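Local structure of beta-ketoacyl-[acyl-carrier-protein] synthase FabY (Pseudomonas aeruginosa, 4CW4) at residues D102-H107 with R163-K168; K108-S113 with F157-Y162; A330-E335 with E357-T362. The protein catalyses the condensation of acetyl-CoA with malonyl-[acyl carrier protein], giving the 3-oxobutanoyl-ACP primer that starts fatty acid synthesis. All blocks are in the same frame, centred on the assembly; numbering follows the deposited sequence.

How the contacts relate
The three contacts show how a two-stranded antiparallel arm is joined to a catalytic core. Contacts 1 and 2 share the antiparallel strands 104-112 and 155-163, with contact 2 nested along the chain inside the loop that contact 1 closes; their centres lie about 17 Å apart, and both touch the second subunit of the homodimer. Contact 3 follows later in the sequence, its centre about 17 Å from that of contact 1 and about 32 Å from that of contact 2. Contact 1 touches it where the backbone of Thr166 meets that of Glu334. The series thus runs from the dimer interface at contact 2, through the base of the arm, to the active-site region at contact 3.

Contact 1: residues D102-H107 with R163-K168; sequences DAVHWH and RALTVK
Arg163, Val104 and Asp102 carry most of this contact, in which an antiparallel strand pair gives way to a salt-bridged turn of loop. Arg163 contributes the largest surface. Its backbone faces Val104 as a hydrogen-bonded pair: Val104 N reaches Arg163 O at 2.8 Å in a nearly straight bond (173°), and Arg163 N returns to Val104 O at 2.9 Å, on a lone pair of that oxygen. Ala103 faces Arg163 as well, so two residues stand opposite one, a classic beta bulge.

The Arg163 side chain starts from the crowded position between backbone N and carbonyl carbon (chi1 66°), which lays its aliphatic part beside Val104 and across Trp106. Arg163 CD sits over one face of the Trp106 indole, 3.8 Å from the centroid of the five-membered ring, in a CH-pi contact. Beyond a bend at chi3 the guanidinium plane stands at 85° to the indole, so the two do not stack. Val104 CG2 lies 3.5 Å from Arg163 CG, and the same methyl meets Leu165 CD2 at 3.9 Å, the side chains of Val104 and Leu165 crossing at about a right angle.

Asp102 closes the other end. Lys168 NZ approaches Asp102 OD1 at 2.8 Å from above the carboxylate plane, forming a salt bridge, and also donates to Leu165 O at 2.7 Å, nearly along the C=O axis. Asp102 OD2 has a second cationic partner in Arg93, so this carboxylate is probably held in its charged form.

Beyond the bulge, Leu165 and Val167 pack on Ile322 of helix 319-327, while Trp106 makes a cation-pi contact with Arg245 of the second subunit. The base of the arm formed by strands 104-112 and 155-163 thus touches both that helix and the partner chain.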
ATOM      1  N   ASP A 102     -21.870 -11.849  19.083  1.00 11.24           N
ATOM      2  CA  ASP A 102     -22.357 -11.603  20.434  1.00 11.76           C
ATOM      3  C   ASP A 102     -21.339 -11.972  21.523  1.00 12.51           C
ATOM      4  O   ASP A 102     -21.631 -11.855  22.713  1.00 13.85           O
ATOM      5  CB  ASP A 102     -23.648 -12.387  20.659  1.00 12.72           C
ATOM      6  CG  ASP A 102     -24.780 -11.871  19.812  1.00 14.83           C
ATOM      7  OD1 ASP A 102     -25.056 -10.647  19.887  1.00 15.48           O
ATOM      8  OD2 ASP A 102     -25.379 -12.672  19.061  1.00 16.39           O
ATOM      9  N   ALA A 103     -20.146 -12.406  21.128  1.00 11.65           N
ATOM     10  CA  ALA A 103     -19.159 -12.843  22.115  1.00 13.20           C
ATOM     11  C   ALA A 103     -17.738 -12.762  21.565  1.00 12.72           C
ATOM     12  O   ALA A 103     -17.118 -13.784  21.211  1.00 13.76           O
ATOM     13  CB  ALA A 103     -19.469 -14.252  22.600  1.00 13.44           C
ATOM     14  N   VAL A 104     -17.224 -11.541  21.490  1.00 12.22           N
ATOM     15  CA  VAL A 104     -15.840 -11.330  21.068  1.00 12.75           C
ATOM     16  C   VAL A 104     -14.987 -11.074  22.293  1.00 12.35           C
ATOM     17  O   VAL A 104     -15.371 -10.346  23.207  1.00 13.41           O
ATOM     18  CB  VAL A 104     -15.686 -10.193  19.997  1.00 14.69           C
ATOM     19  CG1 VAL A 104     -16.450 -10.522  18.726  1.00 14.83           C
ATOM     20  CG2 VAL A 104     -16.139  -8.863  20.517  1.00 17.47           C
ATOM     21  N   HIS A 105     -13.816 -11.686  22.297  1.00 13.92           N
ATOM     22  CA  HIS A 105     -12.889 -11.588  23.403  1.00 14.78           C
ATOM     23  C   HIS A 105     -12.238 -10.214  23.494  1.00 15.01           C
ATOM     24  O   HIS A 105     -11.891  -9.596  22.481  1.00 17.46           O
ATOM     25  CB  HIS A 105     -11.797 -12.653  23.268  1.00 16.22           C
ATOM     26  CG  HIS A 105     -10.709 -12.533  24.293  1.00 17.50           C
ATOM     27  ND1 HIS A 105      -9.548 -11.827  24.062  1.00 18.76           N
ATOM     28  CD2 HIS A 105     -10.603 -13.037  25.547  1.00 17.47           C
ATOM     29  CE1 HIS A 105      -8.782 -11.879  25.138  1.00 18.19           C
ATOM     30  NE2 HIS A 105      -9.394 -12.619  26.047  1.00 18.65           N
ATOM     31  N   TRP A 106     -12.071  -9.756  24.729  1.00 13.37           N
ATOM     32  CA  TRP A 106     -11.189  -8.642  25.032  1.00 13.62           C
ATOM     33  C   TRP A 106     -10.697  -8.792  26.464  1.00 12.42           C
ATOM     34  O   TRP A 106     -10.972  -9.800  27.113  1.00 12.96           O
ATOM     35  CB  TRP A 106     -11.876  -7.288  24.823  1.00 13.29           C
ATOM     36  CG  TRP A 106     -13.075  -6.991  25.693  1.00 12.61           C
ATOM     37  CD1 TRP A 106     -14.194  -7.770  25.878  1.00 13.18           C
ATOM     38  CD2 TRP A 106     -13.306  -5.785  26.432  1.00 13.40           C
ATOM     39  NE1 TRP A 106     -15.072  -7.133  26.717  1.00 14.09           N
ATOM     40  CE2 TRP A 106     -14.551  -5.914  27.070  1.00 13.82           C
ATOM     41  CE3 TRP A 106     -12.558  -4.616  26.639  1.00 14.69           C
ATOM     42  CZ2 TRP A 106     -15.075  -4.918  27.889  1.00 14.49           C
ATOM     43  CZ3 TRP A 106     -13.076  -3.638  27.462  1.00 15.29           C
ATOM     44  CH2 TRP A 106     -14.327  -3.786  28.061  1.00 15.60           C
ATOM     45  N   HIS A 107      -9.959  -7.799  26.948  1.00 12.76           N
ATOM     46  CA  HIS A 107      -9.543  -7.761  28.354  1.00 12.98           C
ATOM     47  C   HIS A 107     -10.214  -6.590  29.054  1.00 13.18           C
ATOM     48  O   HIS A 107     -10.126  -5.474  28.566  1.00 15.21           O
ATOM     49  CB  HIS A 107      -8.030  -7.539  28.487  1.00 13.64           C
ATOM     50  CG  HIS A 107      -7.184  -8.671  28.011  1.00 13.65           C
ATOM     51  ND1 HIS A 107      -5.936  -8.470  27.460  1.00 13.76           N
ATOM     52  CD2 HIS A 107      -7.380 -10.012  28.016  1.00 15.76           C
ATOM     53  CE1 HIS A 107      -5.413  -9.634  27.128  1.00 15.16           C
ATOM     54  NE2 HIS A 107      -6.261 -10.588  27.467  1.00 16.05           N
ATOM     55  N   ARG A 163     -17.747  -9.538  24.728  1.00 12.08           N
ATOM     56  CA  ARG A 163     -18.704  -8.481  24.434  1.00 12.36           C
ATOM     57  C   ARG A 163     -19.375  -8.705  23.095  1.00 12.30           C
ATOM     58  O   ARG A 163     -18.900  -9.476  22.268  1.00 12.78           O
ATOM     59  CB  ARG A 163     -18.026  -7.107  24.459  1.00 13.23           C
ATOM     60  CG  ARG A 163     -16.983  -6.916  23.350  1.00 14.16           C
ATOM     61  CD  ARG A 163     -16.276  -5.582  23.457  1.00 16.74           C
ATOM     62  NE  ARG A 163     -17.224  -4.478  23.302  1.00 20.31           N
ATOM     63  CZ  ARG A 163     -17.614  -3.965  22.139  1.00 21.38           C
ATOM     64  NH1 ARG A 163     -17.121  -4.420  20.996  1.00 21.52           N
ATOM     65  NH2 ARG A 163     -18.504  -2.984  22.127  1.00 22.94           N
ATOM     66  N   ALA A 164     -20.482  -8.006  22.893  1.00 12.66           N
ATOM     67  CA  ALA A 164     -21.201  -8.068  21.635  1.00 12.28           C
ATOM     68  C   ALA A 164     -20.780  -6.900  20.753  1.00 13.89           C
ATOM     69  O   ALA A 164     -20.562  -5.798  21.235  1.00 15.93           O
ATOM     70  CB  ALA A 164     -22.682  -8.039  21.871  1.00 13.36           C
ATOM     71  N   LEU A 165     -20.648  -7.168  19.461  1.00 13.51           N
ATOM     72  CA  LEU A 165     -20.437  -6.110  18.476  1.00 13.72           C
ATOM     73  C   LEU A 165     -21.796  -5.527  18.111  1.00 13.32           C
ATOM     74  O   LEU A 165     -22.806  -6.228  18.115  1.00 14.02           O
ATOM     75  CB  LEU A 165     -19.780  -6.678  17.218  1.00 13.91           C
ATOM     76  CG  LEU A 165     -18.417  -7.359  17.354  1.00 15.20           C
ATOM     77  CD1 LEU A 165     -18.006  -8.002  16.040  1.00 15.98           C
ATOM     78  CD2 LEU A 165     -17.365  -6.347  17.772  1.00 17.34           C
ATOM     79  N   THR A 166     -21.838  -4.246  17.784  1.00 13.57           N
ATOM     80  CA  THR A 166     -23.094  -3.647  17.330  1.00 13.87           C
ATOM     81  C   THR A 166     -23.471  -4.098  15.909  1.00 13.21           C
ATOM     82  O   THR A 166     -24.612  -3.966  15.506  1.00 14.60           O
ATOM     83  CB  THR A 166     -23.025  -2.123  17.343  1.00 15.21           C
ATOM     84  OG1 THR A 166     -22.005  -1.706  16.440  1.00 15.29           O
ATOM     85  CG2 THR A 166     -22.732  -1.607  18.764  1.00 16.28           C
ATOM     86  N   VAL A 167     -22.494  -4.609  15.169  1.00 11.84           N
ATOM     87  CA  VAL A 167     -22.652  -5.079  13.792  1.00 11.07           C
ATOM     88  C   VAL A 167     -22.686  -6.600  13.799  1.00 11.72           C
ATOM     89  O   VAL A 167     -21.852  -7.231  14.453  1.00 13.16           O
ATOM     90  CB  VAL A 167     -21.457  -4.573  12.944  1.00 11.12           C
ATOM     91  CG1 VAL A 167     -21.395  -5.240  11.573  1.00 12.02           C
ATOM     92  CG2 VAL A 167     -21.541  -3.056  12.816  1.00 12.87           C
ATOM     93  N   LYS A 168     -23.643  -7.189  13.086  1.00 11.10           N
ATOM     94  CA  LYS A 168     -23.819  -8.642  13.119  1.00 10.81           C
ATOM     95  C   LYS A 168     -23.674  -9.297  11.748  1.00 10.36           C
ATOM     96  O   LYS A 168     -23.848 -10.505  11.654  1.00 11.54           O
ATOM     97  CB  LYS A 168     -25.207  -9.040  13.666  1.00 11.61           C
ATOM     98  CG  LYS A 168     -25.671  -8.327  14.945  1.00 13.06           C
ATOM     99  CD  LYS A 168     -24.878  -8.706  16.162  1.00 13.65           C
ATOM    100  CE  LYS A 168     -25.407  -7.980  17.406  1.00 13.87           C
ATOM    101  NZ  LYS A 168     -24.559  -8.281  18.568  1.00 14.95           N
TER

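Contact 2: residues K108-S113 with F157-Y162; sequences KVLELS and FKVDSY
Four backbone hydrogen bonds define the register of this strongly twisted strand pair, whose short segments run at 131° to one another. Lys108 with Val159 and Leu110 with Phe157 are hydrogen-bonded antiparallel pairs; Val109 with Lys158, between them, is a non-hydrogen-bonded pair. The straightest bond runs from Leu110 N to Phe157 O, 2.8 Å long with an angle of 170° at the hydrogen. Its return, Phe157 N to Leu110 O at 2.9 Å, brings the donor in from above the carbonyl plane. Weaker CA-H...O contacts accompany these bonds, among them Lys158 CA to Lys108 O at 3.3 Å.

Apolar contacts gather on the face that carries Lys108, Leu110, Phe157 and Val159. Leu110 CG is anti to the backbone N (chi1 175°), and the Leu110 and Val159 side chains cross obliquely, Leu110 CD2 meeting Val159 CG1 at 3.6 Å. Leu112 CG is instead anti to the carbonyl carbon, and Leu112 CD1 meets Phe157 CD2 at 3.7 Å, the side chains crossing at about a right angle. On the opposite face Val109 and Lys158 lie alongside each other, Val109 CG2 being 4.0 Å from Lys158 CD.

Both lysines send their polar ends to the partner chain. Lys108 extends past Ser161, its CE 3.7 Å from Ser161 OG, whose own polar partner is Glu131 of the second subunit. Lys108 NZ forms a salt bridge with Glu131 and hydrogen bonds to Leu129 O and Lys127 O, all of the second subunit. Across the same interface, Lys158 and Asp160 of this chain form salt bridges with Asp160 and Lys158 of the second subunit.

Strand 155-163 lies between strand 104-112 and a strand of the second subunit, with which Phe157, Lys158 and Val159 pair antiparallel, so that the sheet continues across the dimer interface.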
ATOM      1  N   LYS A 108     -10.839  -6.814  30.205  1.00 13.74           N
ATOM      2  CA  LYS A 108     -11.196  -5.707  31.083  1.00 14.08           C
ATOM      3  C   LYS A 108     -10.047  -5.444  32.028  1.00 13.63           C
ATOM      4  O   LYS A 108      -9.344  -6.369  32.424  1.00 13.76           O
ATOM      5  CB  LYS A 108     -12.419  -6.035  31.933  1.00 13.53           C
ATOM      6  CG  LYS A 108     -13.742  -5.990  31.200  1.00 14.75           C
ATOM      7  CD  LYS A 108     -14.868  -6.077  32.217  1.00 15.23           C
ATOM      8  CE  LYS A 108     -16.236  -6.086  31.578  1.00 15.78           C
ATOM      9  NZ  LYS A 108     -17.283  -6.097  32.631  1.00 16.06           N
ATOM     10  N   VAL A 109      -9.898  -4.184  32.410  1.00 13.97           N
ATOM     11  CA  VAL A 109      -9.024  -3.806  33.506  1.00 14.16           C
ATOM     12  C   VAL A 109      -9.778  -4.078  34.808  1.00 14.53           C
ATOM     13  O   VAL A 109     -10.837  -3.505  35.054  1.00 17.33           O
ATOM     14  CB  VAL A 109      -8.621  -2.339  33.437  1.00 15.86           C
ATOM     15  CG1 VAL A 109      -7.800  -1.942  34.677  1.00 17.66           C
ATOM     16  CG2 VAL A 109      -7.834  -2.068  32.155  1.00 17.53           C
ATOM     17  N   LEU A 110      -9.221  -4.965  35.618  1.00 13.82           N
ATOM     18  CA  LEU A 110      -9.791  -5.295  36.914  1.00 14.09           C
ATOM     19  C   LEU A 110      -8.877  -4.739  37.995  1.00 15.45           C
ATOM     20  O   LEU A 110      -7.749  -5.208  38.178  1.00 16.42           O
ATOM     21  CB  LEU A 110      -9.933  -6.811  37.038  1.00 15.47           C
ATOM     22  CG  LEU A 110     -10.402  -7.359  38.384  1.00 16.75           C
ATOM     23  CD1 LEU A 110     -11.784  -6.844  38.745  1.00 17.20           C
ATOM     24  CD2 LEU A 110     -10.400  -8.872  38.349  1.00 18.27           C
ATOM     25  N   GLU A 111      -9.357  -3.711  38.681  1.00 16.49           N
ATOM     26  CA  GLU A 111      -8.589  -3.103  39.752  1.00 21.46           C
ATOM     27  C   GLU A 111      -8.843  -3.860  41.039  1.00 24.14           C
ATOM     28  O   GLU A 111      -9.933  -3.783  41.596  1.00 25.83           O
ATOM     29  CB  GLU A 111      -8.983  -1.637  39.932  1.00 26.04           C
ATOM     30  CG  GLU A 111      -8.678  -0.775  38.727  1.00 30.66           C
ATOM     31  CD  GLU A 111      -9.122   0.664  38.915  1.00 34.77           C
ATOM     32  OE1 GLU A 111      -8.576   1.341  39.816  1.00 37.20           O
ATOM     33  OE2 GLU A 111     -10.018   1.117  38.167  1.00 35.85           O
ATOM     34  N   LEU A 112      -7.837  -4.591  41.501  1.00 25.43           N
ATOM     35  CA  LEU A 112      -7.946  -5.311  42.764  1.00 29.96           C
ATOM     36  C   LEU A 112      -7.278  -4.536  43.859  1.00 33.73           C
ATOM     37  O   LEU A 112      -6.129  -4.138  43.734  1.00 33.12           O
ATOM     38  CB  LEU A 112      -7.319  -6.692  42.663  1.00 30.96           C
ATOM     39  CG  LEU A 112      -8.011  -7.612  41.665  1.00 32.27           C
ATOM     40  CD1 LEU A 112      -7.595  -9.042  41.919  1.00 32.80           C
ATOM     41  CD2 LEU A 112      -9.523  -7.456  41.734  1.00 32.55           C
ATOM     42  N   SER A 113      -8.030  -4.324  44.932  1.00 39.10           N
ATOM     43  CA  SER A 113      -7.542  -3.638  46.111  1.00 44.00           C
ATOM     44  C   SER A 113      -7.691  -4.557  47.307  1.00 46.94           C
ATOM     45  O   SER A 113      -8.666  -5.305  47.411  1.00 46.72           O
ATOM     46  CB  SER A 113      -8.342  -2.355  46.359  1.00 45.89           C
ATOM     47  OG  SER A 113      -7.980  -1.338  45.436  1.00 47.37           O
ATOM     48  N   PHE A 157      -5.111  -5.818  37.108  1.00 15.41           N
ATOM     49  CA  PHE A 157      -4.994  -7.021  36.313  1.00 14.39           C
ATOM     50  C   PHE A 157      -5.827  -6.852  35.055  1.00 14.37           C
ATOM     51  O   PHE A 157      -6.756  -6.052  35.020  1.00 16.32           O
ATOM     52  CB  PHE A 157      -5.499  -8.224  37.103  1.00 16.41           C
ATOM     53  CG  PHE A 157      -4.614  -8.577  38.242  1.00 20.39           C
ATOM     54  CD1 PHE A 157      -3.426  -9.210  38.010  1.00 22.38           C
ATOM     55  CD2 PHE A 157      -4.941  -8.238  39.543  1.00 23.51           C
ATOM     56  CE1 PHE A 157      -2.567  -9.526  39.041  1.00 23.83           C
ATOM     57  CE2 PHE A 157      -4.094  -8.557  40.563  1.00 24.60           C
ATOM     58  CZ  PHE A 157      -2.901  -9.215  40.304  1.00 23.68           C
ATOM     59  N   LYS A 158      -5.479  -7.611  34.030  1.00 12.75           N
ATOM     60  CA  LYS A 158      -6.348  -7.735  32.865  1.00 12.55           C
ATOM     61  C   LYS A 158      -7.004  -9.109  32.882  1.00 12.97           C
ATOM     62  O   LYS A 158      -6.337 -10.120  33.096  1.00 14.73           O
ATOM     63  CB  LYS A 158      -5.575  -7.530  31.571  1.00 13.99           C
ATOM     64  CG  LYS A 158      -5.522  -6.048  31.072  1.00 15.73           C
ATOM     65  CD  LYS A 158      -5.087  -5.037  32.139  1.00 17.79           C
ATOM     66  CE  LYS A 158      -3.604  -5.154  32.503  1.00 20.10           C
ATOM     67  NZ  LYS A 158      -3.101  -4.011  33.381  1.00 22.76           N
ATOM     68  N   VAL A 159      -8.323  -9.133  32.701  1.00 13.34           N
ATOM     69  CA  VAL A 159      -9.082 -10.386  32.728  1.00 12.66           C
ATOM     70  C   VAL A 159      -9.830 -10.594  31.409  1.00 12.33           C
ATOM     71  O   VAL A 159     -10.341  -9.647  30.820  1.00 11.88           O
ATOM     72  CB  VAL A 159     -10.076 -10.418  33.929  1.00 14.10           C
ATOM     73  CG1 VAL A 159      -9.346 -10.400  35.229  1.00 18.59           C
ATOM     74  CG2 VAL A 159     -11.071  -9.262  33.872  1.00 14.92           C
ATOM     75  N   ASP A 160      -9.922 -11.845  30.972  1.00 12.15           N
ATOM     76  CA  ASP A 160     -10.682 -12.187  29.782  1.00 12.08           C
ATOM     77  C   ASP A 160     -12.140 -11.853  29.988  1.00 11.64           C
ATOM     78  O   ASP A 160     -12.722 -12.166  31.031  1.00 13.05           O
ATOM     79  CB  ASP A 160     -10.533 -13.667  29.465  1.00 13.44           C
ATOM     80  CG  ASP A 160      -9.103 -14.057  29.257  1.00 16.20           C
ATOM     81  OD1 ASP A 160      -8.427 -13.409  28.438  1.00 15.70           O
ATOM     82  OD2 ASP A 160      -8.627 -14.949  29.980  1.00 19.35           O
ATOM     83  N   SER A 161     -12.727 -11.235  28.976  1.00 11.34           N
ATOM     84  CA  SER A 161     -14.143 -10.916  28.987  1.00 11.56           C
ATOM     85  C   SER A 161     -14.676 -10.974  27.555  1.00 11.49           C
ATOM     86  O   SER A 161     -13.900 -11.013  26.608  1.00 11.68           O
ATOM     87  CB  SER A 161     -14.363  -9.532  29.589  1.00 11.22           C
ATOM     88  OG  SER A 161     -15.719  -9.335  29.971  1.00 11.97           O
ATOM     89  N   TYR A 162     -15.997 -11.014  27.419  1.00 12.12           N
ATOM     90  CA  TYR A 162     -16.653 -11.169  26.128  1.00 11.53           C
ATOM     91  C   TYR A 162     -17.713 -10.113  25.927  1.00 11.56           C
ATOM     92  O   TYR A 162     -18.491  -9.817  26.832  1.00 12.62           O
ATOM     93  CB  TYR A 162     -17.215 -12.591  26.005  1.00 12.59           C
ATOM     94  CG  TYR A 162     -16.081 -13.570  26.060  1.00 15.00           C
ATOM     95  CD1 TYR A 162     -15.609 -14.058  27.272  1.00 17.05           C
ATOM     96  CD2 TYR A 162     -15.416 -13.939  24.897  1.00 17.93           C
ATOM     97  CE1 TYR A 162     -14.512 -14.903  27.316  1.00 20.32           C
ATOM     98  CE2 TYR A 162     -14.330 -14.789  24.934  1.00 20.36           C
ATOM     99  CZ  TYR A 162     -13.882 -15.269  26.140  1.00 22.42           C
ATOM    100  OH  TYR A 162     -12.792 -16.122  26.171  1.00 27.12           O
TER

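Contact 3: residues A330-E335 with E357-T362; sequences ALATEE and ENCGFT
Phe361 is clasped by both side chain and backbone. Leu331 CD2 lies over one face of its ring, 3.5 Å from the centroid, in a CH-pi contact, while Ala330 CB touches Phe361 CE2 at 3.8 Å. Two backbone bonds bridge Leu331 and Phe361: Phe361 N donates to Ala330 O at 2.9 Å, and Ala332 N to Phe361 O at 3.0 Å, from above the carbonyl plane.

Gly360 is what lets the chains come this close. A beta carbon there would clash with Leu331 C, Ala332 N and Ala330 O, and its backbone angles (phi 124°) call for glycine. Farther out, one water links Thr333 N to Cys359 O, another Ala332 O to Thr362 OG1. Thr333 is the N-cap of helix 334-341, its OG1 taking the N-H of Gly336.

The contact thus brings the loop before strand 366-374 against the lead-in to helix 334-341, placing the Phe361 side chain about 4 Å from that of His477 and about 6 Å from that of Cys286, both probably catalytic residues. Leu331 leans on helix 319-327, whose Tyr325 meets the Phe361 ring edge-to-face, and Cys359 packs on Leu337 and Ile340 of helix 334-341.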
ATOM      1  N   ALA A 330     -19.525   4.047  10.312  1.00 14.44           N
ATOM      2  CA  ALA A 330     -19.531   3.701   8.884  1.00 13.51           C
ATOM      3  C   ALA A 330     -20.357   2.485   8.521  1.00 11.48           C
ATOM      4  O   ALA A 330     -20.736   2.338   7.354  1.00 12.27           O
ATOM      5  CB  ALA A 330     -18.106   3.499   8.399  1.00 15.25           C
ATOM      6  N   LEU A 331     -20.594   1.584   9.480  1.00 11.06           N
ATOM      7  CA  LEU A 331     -21.224   0.291   9.184  1.00 11.28           C
ATOM      8  C   LEU A 331     -22.685   0.252   9.565  1.00 11.45           C
ATOM      9  O   LEU A 331     -23.108   0.943  10.484  1.00 12.43           O
ATOM     10  CB  LEU A 331     -20.523  -0.846   9.918  1.00 11.04           C
ATOM     11  CG  LEU A 331     -19.014  -0.987   9.674  1.00 10.06           C
ATOM     12  CD1 LEU A 331     -18.490  -2.184  10.451  1.00 10.97           C
ATOM     13  CD2 LEU A 331     -18.684  -1.099   8.182  1.00 12.18           C
ATOM     14  N   ALA A 332     -23.443  -0.584   8.857  1.00 10.79           N
ATOM     15  CA  ALA A 332     -24.827  -0.870   9.228  1.00 10.40           C
ATOM     16  C   ALA A 332     -24.844  -1.715  10.495  1.00 12.20           C
ATOM     17  O   ALA A 332     -24.348  -2.836  10.504  1.00 11.95           O
ATOM     18  CB  ALA A 332     -25.516  -1.621   8.117  1.00 11.42           C
ATOM     19  N   THR A 333     -25.444  -1.183  11.554  1.00 12.45           N
ATOM     20  CA  THR A 333     -25.569  -1.922  12.810  1.00 12.48           C
ATOM     21  C   THR A 333     -26.934  -2.601  12.906  1.00 12.79           C
ATOM     22  O   THR A 333     -27.862  -2.268  12.172  1.00 13.13           O
ATOM     23  CB  THR A 333     -25.461  -0.975  14.001  1.00 14.50           C
ATOM     24  OG1 THR A 333     -26.601  -0.115  14.022  1.00 14.98           O
ATOM     25  CG2 THR A 333     -24.175  -0.145  13.938  1.00 14.59           C
ATOM     26  N   GLU A 334     -27.059  -3.565  13.807  1.00 12.78           N
ATOM     27  CA  GLU A 334     -28.363  -4.151  14.065  1.00 13.97           C
ATOM     28  C   GLU A 334     -29.384  -3.074  14.451  1.00 14.70           C
ATOM     29  O   GLU A 334     -30.501  -3.058  13.944  1.00 15.76           O
ATOM     30  CB  GLU A 334     -28.267  -5.219  15.150  1.00 14.82           C
ATOM     31  CG  GLU A 334     -29.597  -5.850  15.535  1.00 15.35           C
ATOM     32  CD  GLU A 334     -29.402  -7.038  16.449  1.00 16.83           C
ATOM     33  OE1 GLU A 334     -28.822  -6.857  17.549  1.00 18.09           O
ATOM     34  OE2 GLU A 334     -29.828  -8.151  16.071  1.00 18.84           O
ATOM     35  N   GLU A 335     -29.013  -2.151  15.328  1.00 15.42           N
ATOM     36  CA  GLU A 335     -29.957  -1.111  15.706  1.00 18.49           C
ATOM     37  C   GLU A 335     -30.348  -0.227  14.522  1.00 17.92           C
ATOM     38  O   GLU A 335     -31.505   0.173  14.403  1.00 18.97           O
ATOM     39  CB  GLU A 335     -29.408  -0.262  16.848  1.00 22.29           C
ATOM     40  CG  GLU A 335     -29.465  -0.953  18.198  1.00 25.48           C
ATOM     41  CD  GLU A 335     -30.881  -1.394  18.606  1.00 28.74           C
ATOM     42  OE1 GLU A 335     -31.873  -0.687  18.324  1.00 29.56           O
ATOM     43  OE2 GLU A 335     -30.992  -2.469  19.208  1.00 30.43           O
ATOM     44  N   GLU A 357     -33.438   3.458   1.632  1.00 12.83           N
ATOM     45  CA  GLU A 357     -33.289   3.711   3.063  1.00 14.00           C
ATOM     46  C   GLU A 357     -32.149   2.808   3.553  1.00 12.94           C
ATOM     47  O   GLU A 357     -32.142   1.603   3.298  1.00 13.09           O
ATOM     48  CB  GLU A 357     -34.582   3.436   3.825  1.00 16.74           C
ATOM     49  CG  GLU A 357     -35.758   4.295   3.380  1.00 21.39           C
ATOM     50  CD  GLU A 357     -35.534   5.772   3.626  1.00 25.70           C
ATOM     51  OE1 GLU A 357     -34.926   6.119   4.660  1.00 26.67           O
ATOM     52  OE2 GLU A 357     -35.957   6.587   2.772  1.00 29.35           O
ATOM     53  N   ASN A 358     -31.163   3.394   4.219  1.00 12.45           N
ATOM     54  CA  ASN A 358     -29.966   2.645   4.574  1.00 11.89           C
ATOM     55  C   ASN A 358     -29.234   3.289   5.741  1.00 12.42           C
ATOM     56  O   ASN A 358     -29.652   4.351   6.233  1.00 13.19           O
ATOM     57  CB  ASN A 358     -29.057   2.394   3.342  1.00 10.20           C
ATOM     58  CG  ASN A 358     -28.560   3.666   2.679  1.00 10.59           C
ATOM     59  OD1 ASN A 358     -28.430   4.712   3.318  1.00 12.67           O
ATOM     60  ND2 ASN A 358     -28.207   3.564   1.390  1.00 11.03           N
ATOM     61  N   CYS A 359     -28.185   2.625   6.226  1.00 11.64           N
ATOM     62  CA  CYS A 359     -27.567   3.051   7.480  1.00 11.37           C
ATOM     63  C   CYS A 359     -26.123   2.592   7.659  1.00 11.85           C
ATOM     64  O   CYS A 359     -25.662   2.397   8.786  1.00 14.13           O
ATOM     65  CB  CYS A 359     -28.419   2.567   8.650  1.00 12.92           C
ATOM     66  SG  CYS A 359     -28.656   0.762   8.727  1.00 14.76           S
ATOM     67  N   GLY A 360     -25.383   2.497   6.556  1.00 11.13           N
ATOM     68  CA  GLY A 360     -23.961   2.188   6.620  1.00 11.02           C
ATOM     69  C   GLY A 360     -23.613   0.973   5.785  1.00 10.44           C
ATOM     70  O   GLY A 360     -24.484   0.164   5.430  1.00 10.41           O
ATOM     71  N   PHE A 361     -22.328   0.834   5.478  1.00  9.71           N
ATOM     72  CA  PHE A 361     -21.895  -0.251   4.630  1.00  9.84           C
ATOM     73  C   PHE A 361     -21.734  -1.555   5.411  1.00  9.55           C
ATOM     74  O   PHE A 361     -21.750  -1.575   6.648  1.00 11.17           O
ATOM     75  CB  PHE A 361     -20.671   0.142   3.761  1.00 10.22           C
ATOM     76  CG  PHE A 361     -19.313   0.127   4.440  1.00 12.24           C
ATOM     77  CD1 PHE A 361     -18.561  -1.029   4.514  1.00 12.43           C
ATOM     78  CD2 PHE A 361     -18.737   1.304   4.853  1.00 14.00           C
ATOM     79  CE1 PHE A 361     -17.298  -1.038   5.045  1.00 14.16           C
ATOM     80  CE2 PHE A 361     -17.446   1.307   5.401  1.00 14.84           C
ATOM     81  CZ  PHE A 361     -16.743   0.125   5.491  1.00 14.41           C
ATOM     82  N   THR A 362     -21.614  -2.645   4.664  1.00  9.75           N
ATOM     83  CA  THR A 362     -21.374  -3.967   5.203  1.00 11.45           C
ATOM     84  C   THR A 362     -20.001  -4.449   4.768  1.00 10.33           C
ATOM     85  O   THR A 362     -19.692  -4.482   3.580  1.00 10.49           O
ATOM     86  CB  THR A 362     -22.442  -4.934   4.675  1.00 14.04           C
ATOM     87  OG1 THR A 362     -23.708  -4.583   5.245  1.00 16.82           O
ATOM     88  CG2 THR A 362     -22.113  -6.388   5.021  1.00 13.92           C
TER
HETATM   89  O   HOH W   1     -23.064  -4.353   8.467  1.00 19.17           O
HETATM   90  O   HOH W   2     -26.407   1.573  11.315  1.00 14.46           O